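Local coordinates for uncharacterized protein (Bacteroides ovatus CL02T12C04, PDB 6PTM) that probably hydrolyses carrageenan chains from one end, acting as an exo-carrageenase of glycoside hydrolase family 42, at residues R317-N322 against Y360-A365; P294-I299 against D369-W374. All blocks are in the same frame, centred on the assembly; numbering follows the deposited sequence.

Interaction 1: R317-N322 against Y360-A365; sequences RKWLKN and YFDFMA
W319 reaches from helix 310-324 across to helix 358-385 and fits its six-membered ring between D362 and A365, one turn apart. With the segment axes 10.6 Å apart and inclined at 113°, a long side chain is what bridges the gap. CG of W319 stands anti to the backbone N (chi1 -178°), which sends the indole straight out from its helix. The outer rim of its benzene half does the touching: CZ2 packs on CB of A365 at 3.7 Å, while CZ3 sits 3.8 Å from OD1 of D362. That oxygen lies in the plane of the indole, at its edge, whereas the backbone O of D362 lies over one ring face. Ring and carboxylate planes are turned 65° apart, and the two side chains cross at about a right angle. L320 adds a methyl beside the same acid, with CD2 3.5 Å from OD2 of D362; its other neighbours include L330 and W334 of helix 327-334. The indole is also pinned at its other end, where NE1 donates a hydrogen bond to D369. Cutting this side chain back to an alanine is likely to leave D369 without its indole donor and to open a gap beside A365 where the helices now meet. No hydrogen bond joins the two segments, so the buried carboxylate is satisfied from outside them: OD1 pairs with Y653, and OD2 with H324 and W334. Three partners on one aspartate fix its rotation, and the carbon-lined contact with W319 and L320 encloses a polar group whose negative charge is probably stabilised by those bonds.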
# COMPACT_ATOMS: atom_id res chain seq x y z
N ARG A 317 -27.89 15.05 9.90
CA ARG A 317 -28.65 15.68 11.03
C ARG A 317 -28.56 14.76 12.25
O ARG A 317 -28.34 15.27 13.37
CB ARG A 317 -30.11 15.92 10.63
CG ARG A 317 -30.33 16.88 9.46
CD ARG A 317 -31.82 16.99 9.13
NE ARG A 317 -32.01 17.93 8.05
CZ ARG A 317 -32.45 17.60 6.84
NH1 ARG A 317 -32.79 16.35 6.58
NH2 ARG A 317 -32.52 18.50 5.88
N LYS A 318 -28.67 13.44 12.06
CA LYS A 318 -28.50 12.45 13.15
C LYS A 318 -27.09 12.50 13.72
O LYS A 318 -26.92 12.52 14.95
CB LYS A 318 -28.88 11.07 12.61
CG LYS A 318 -30.37 10.90 12.40
CD LYS A 318 -30.77 9.60 11.68
CE LYS A 318 -32.24 9.53 11.37
NZ LYS A 318 -32.56 8.24 10.72
N TRP A 319 -26.07 12.51 12.87
CA TRP A 319 -24.66 12.60 13.31
C TRP A 319 -24.46 13.92 14.10
O TRP A 319 -23.81 13.89 15.16
CB TRP A 319 -23.75 12.54 12.08
CG TRP A 319 -22.29 12.58 12.39
CD1 TRP A 319 -21.45 11.50 12.43
CD2 TRP A 319 -21.49 13.74 12.65
NE1 TRP A 319 -20.19 11.91 12.72
CE2 TRP A 319 -20.18 13.27 12.88
CE3 TRP A 319 -21.73 15.12 12.72
CZ2 TRP A 319 -19.13 14.13 13.20
CZ3 TRP A 319 -20.69 15.96 13.03
CH2 TRP A 319 -19.42 15.48 13.26
N LEU A 320 -25.03 15.03 13.62
CA LEU A 320 -24.86 16.36 14.28
C LEU A 320 -25.51 16.32 15.69
O LEU A 320 -24.95 16.88 16.67
CB LEU A 320 -25.48 17.45 13.40
CG LEU A 320 -24.70 17.76 12.12
CD1 LEU A 320 -25.57 18.47 11.10
CD2 LEU A 320 -23.43 18.52 12.45
N LYS A 321 -26.66 15.68 15.79
CA LYS A 321 -27.36 15.51 17.09
C LYS A 321 -26.46 14.74 18.08
O LYS A 321 -26.37 15.14 19.26
CB LYS A 321 -28.69 14.80 16.93
CG LYS A 321 -29.49 14.67 18.22
CD LYS A 321 -30.82 14.04 17.99
CE LYS A 321 -31.75 14.29 19.14
NZ LYS A 321 -33.03 13.62 18.87
N ASN A 322 -25.86 13.65 17.62
CA ASN A 322 -24.91 12.88 18.45
C ASN A 322 -23.68 13.72 18.76
O ASN A 322 -23.28 13.70 19.90
CB ASN A 322 -24.49 11.57 17.80
CG ASN A 322 -23.53 10.81 18.67
OD1 ASN A 322 -23.94 10.29 19.70
ND2 ASN A 322 -22.27 10.76 18.29
N TYR A 360 -17.93 23.05 7.96
CA TYR A 360 -17.02 22.30 7.07
C TYR A 360 -16.47 21.11 7.83
O TYR A 360 -16.44 20.01 7.24
CB TYR A 360 -15.91 23.22 6.57
CG TYR A 360 -14.91 22.59 5.64
CD1 TYR A 360 -13.86 21.82 6.12
CD2 TYR A 360 -14.97 22.82 4.27
CE1 TYR A 360 -12.90 21.29 5.26
CE2 TYR A 360 -14.02 22.31 3.41
CZ TYR A 360 -12.97 21.57 3.91
OH TYR A 360 -12.03 21.06 3.05
N PHE A 361 -15.99 21.35 9.05
CA PHE A 361 -15.38 20.28 9.85
C PHE A 361 -16.40 19.15 10.01
O PHE A 361 -16.09 17.96 9.83
CB PHE A 361 -14.95 20.78 11.22
CG PHE A 361 -14.44 19.62 12.01
CD1 PHE A 361 -15.30 18.85 12.76
CD2 PHE A 361 -13.13 19.21 11.84
CE1 PHE A 361 -14.85 17.71 13.41
CE2 PHE A 361 -12.69 18.06 12.46
CZ PHE A 361 -13.54 17.31 13.25
N ASP A 362 -17.61 19.52 10.43
CA ASP A 362 -18.73 18.60 10.70
C ASP A 362 -19.04 17.81 9.43
O ASP A 362 -19.26 16.58 9.54
CB ASP A 362 -19.94 19.35 11.23
CG ASP A 362 -19.83 19.70 12.71
OD1 ASP A 362 -18.86 19.22 13.37
OD2 ASP A 362 -20.66 20.49 13.17
N PHE A 363 -19.10 18.49 8.29
CA PHE A 363 -19.47 17.82 7.01
C PHE A 363 -18.42 16.73 6.70
O PHE A 363 -18.79 15.58 6.36
CB PHE A 363 -19.59 18.85 5.89
CG PHE A 363 -20.40 18.35 4.74
CD1 PHE A 363 -21.73 18.69 4.62
CD2 PHE A 363 -19.81 17.57 3.74
CE1 PHE A 363 -22.49 18.18 3.57
CE2 PHE A 363 -20.56 17.10 2.68
CZ PHE A 363 -21.91 17.40 2.60
N MET A 364 -17.13 17.06 6.83
CA MET A 364 -16.03 16.14 6.45
C MET A 364 -15.96 14.99 7.46
O MET A 364 -15.74 13.84 7.02
CB MET A 364 -14.68 16.86 6.36
CG MET A 364 -14.62 17.95 5.32
SD MET A 364 -15.45 17.55 3.79
CE MET A 364 -15.23 19.10 2.90
N ALA A 365 -16.18 15.28 8.75
CA ALA A 365 -16.14 14.29 9.85
C ALA A 365 -17.30 13.31 9.67
O ALA A 365 -17.07 12.09 9.73
CB ALA A 365 -16.19 15.02 11.18

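Interaction 2: P294-I299 against D369-W374; sequences PHWNCI and DRVTEW. With EDO (1,2-ethanediol), chain C.
W296 meets R370, V371 and W374 with its indole, and these four buried residues make up the whole contact between the loop 294-299 and the helix. The loop starts at P294, just past strand 288-292, where the proline ring leans on F375. The CB of H295 points away from the helix, and its ring meets that of W303. Next comes W296, whose ring meets three side chains of the helix, two neighbours and one a turn further on. Beside its pyrrole end, NH1 of R370 comes obliquely to 3.7 Å from W296 CD1, with guanidinium and indole planes 62° apart. The R370 chain gets there by a bend at chi2 (132°), and N367 holds the result: its side chain accepts from R370 NH1 and donates to the backbone O of W296. Both V371 methyls bear on the benzene half, CG2 at 3.5 Å from W296 CE3 and CG1 at 3.5 Å from W296 CZ3. At the far corner, W296 CH2 touches CD1 of W374 at 4.1 Å, the two rings inclined at 73°. N297 and C298 then carry the loop onward, bonded to W303 and D406. On the helix, D369 OD1 accepts a 2.7 Å hydrogen bond from O1 of an ethanediol, probably a crystallisation additive, which K570 also binds. A loop leaving the C-terminal end of a parallel strand and packing on the helix before the next strand is characteristic of a (β/α)8 barrel, the catalytic fold of GH42 enzymes.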
# COMPACT_ATOMS: atom_id res chain seq x y z
N PRO A 294 -12.66 3.51 -3.35
CA PRO A 294 -13.79 4.32 -2.89
C PRO A 294 -13.36 5.74 -2.50
O PRO A 294 -12.21 5.96 -2.03
CB PRO A 294 -14.27 3.54 -1.65
CG PRO A 294 -12.99 2.95 -1.14
CD PRO A 294 -12.32 2.43 -2.40
N HIS A 295 -14.27 6.69 -2.76
CA HIS A 295 -14.18 8.09 -2.29
C HIS A 295 -15.50 8.78 -2.62
O HIS A 295 -16.16 8.39 -3.64
CB HIS A 295 -12.93 8.81 -2.82
CG HIS A 295 -12.54 8.50 -4.24
ND1 HIS A 295 -13.05 9.17 -5.31
CD2 HIS A 295 -11.62 7.63 -4.75
CE1 HIS A 295 -12.53 8.71 -6.43
NE2 HIS A 295 -11.62 7.78 -6.12
N TRP A 296 -15.86 9.69 -1.72
CA TRP A 296 -17.11 10.49 -1.74
C TRP A 296 -16.73 11.96 -1.65
O TRP A 296 -17.22 12.66 -0.72
CB TRP A 296 -18.03 10.03 -0.61
CG TRP A 296 -18.67 8.70 -0.88
CD1 TRP A 296 -19.91 8.50 -1.40
CD2 TRP A 296 -18.10 7.39 -0.69
NE1 TRP A 296 -20.17 7.16 -1.52
CE2 TRP A 296 -19.10 6.46 -1.06
CE3 TRP A 296 -16.89 6.92 -0.17
CZ2 TRP A 296 -18.90 5.09 -1.00
CZ3 TRP A 296 -16.69 5.56 -0.10
CH2 TRP A 296 -17.68 4.66 -0.51
N ASN A 297 -15.82 12.38 -2.53
CA ASN A 297 -15.32 13.78 -2.55
C ASN A 297 -16.53 14.71 -2.68
O ASN A 297 -17.45 14.40 -3.44
CB ASN A 297 -14.34 14.06 -3.67
CG ASN A 297 -13.08 13.22 -3.60
OD1 ASN A 297 -12.70 12.75 -2.53
ND2 ASN A 297 -12.37 13.10 -4.73
N CYS A 298 -16.49 15.82 -1.95
CA CYS A 298 -17.67 16.67 -1.71
C CYS A 298 -17.25 18.15 -1.66
O CYS A 298 -17.93 18.92 -1.00
CB CYS A 298 -18.36 16.19 -0.43
SG CYS A 298 -17.36 16.38 1.06
N ILE A 299 -16.15 18.52 -2.31
CA ILE A 299 -15.75 19.95 -2.50
C ILE A 299 -16.10 20.34 -3.94
O ILE A 299 -15.66 19.69 -4.92
CB ILE A 299 -14.29 20.21 -2.13
CG1 ILE A 299 -14.08 19.93 -0.63
CG2 ILE A 299 -13.88 21.63 -2.51
CD1 ILE A 299 -12.64 19.98 -0.18
N ASP A 369 -17.38 9.22 8.84
CA ASP A 369 -18.15 8.33 9.74
C ASP A 369 -19.21 7.57 8.94
O ASP A 369 -19.36 6.39 9.21
CB ASP A 369 -18.68 9.09 10.97
CG ASP A 369 -17.56 9.53 11.91
OD1 ASP A 369 -16.39 9.16 11.65
OD2 ASP A 369 -17.86 10.25 12.89
N ARG A 370 -19.90 8.19 7.99
CA ARG A 370 -20.98 7.44 7.29
C ARG A 370 -20.35 6.47 6.30
O ARG A 370 -20.98 5.46 5.95
CB ARG A 370 -21.98 8.35 6.57
CG ARG A 370 -21.37 9.21 5.47
CD ARG A 370 -22.18 9.15 4.22
NE ARG A 370 -21.55 9.95 3.18
CZ ARG A 370 -22.04 10.11 1.95
NH1 ARG A 370 -21.38 10.85 1.08
NH2 ARG A 370 -23.20 9.56 1.61
N VAL A 371 -19.16 6.81 5.79
CA VAL A 371 -18.47 5.87 4.87
C VAL A 371 -17.98 4.68 5.68
O VAL A 371 -18.17 3.55 5.24
CB VAL A 371 -17.35 6.58 4.08
CG1 VAL A 371 -16.44 5.56 3.41
CG2 VAL A 371 -17.95 7.56 3.08
N THR A 372 -17.34 4.93 6.84
CA THR A 372 -16.94 3.85 7.76
C THR A 372 -18.15 2.94 8.05
O THR A 372 -18.02 1.68 7.98
CB THR A 372 -16.31 4.43 9.03
OG1 THR A 372 -15.15 5.22 8.71
CG2 THR A 372 -16.00 3.35 10.02
N GLU A 373 -19.30 3.53 8.39
CA GLU A 373 -20.54 2.76 8.72
C GLU A 373 -20.96 1.90 7.51
O GLU A 373 -21.35 0.71 7.68
CB GLU A 373 -21.63 3.71 9.21
CG GLU A 373 -22.91 2.99 9.65
CD GLU A 373 -23.83 2.52 8.54
OE1 GLU A 373 -23.94 3.22 7.51
OE2 GLU A 373 -24.44 1.44 8.71
N TRP A 374 -20.85 2.44 6.30
CA TRP A 374 -21.23 1.73 5.07
C TRP A 374 -20.39 0.45 4.95
O TRP A 374 -20.94 -0.63 4.70
CB TRP A 374 -21.09 2.68 3.88
CG TRP A 374 -20.98 2.01 2.54
CD1 TRP A 374 -19.89 1.95 1.72
CD2 TRP A 374 -22.02 1.30 1.88
NE1 TRP A 374 -20.19 1.27 0.58
CE2 TRP A 374 -21.49 0.84 0.66
CE3 TRP A 374 -23.36 1.02 2.20
CZ2 TRP A 374 -22.26 0.13 -0.26
CZ3 TRP A 374 -24.12 0.33 1.28
CH2 TRP A 374 -23.56 -0.12 0.09
C1 EDO C . -14.40 11.89 11.91
O1 EDO C . -14.36 10.71 12.66
C2 EDO C . -13.62 12.95 12.61
O2 EDO C . -14.23 13.46 13.78

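In the fold
Following the chain from its N terminus, strand 288-292 runs into the loop 294-299, which opens interaction 2. Helix 310-324 comes next and supplies 317-322; after helix 327-334 and a loop, the long helix 358-385 provides first 360-365, closing interaction 1, and then 369-374, closing interaction 2. The smaller loop is thus nested inside the larger. Both contacts use helix 358-385, their centres 13 Å apart, and they also touch directly: C298 packs against F363 and M364, and I299 against Y360. Together they fasten the excursion between parallel strands 288-292 and 391-394 to the helix that completes this beta-alpha-beta crossover.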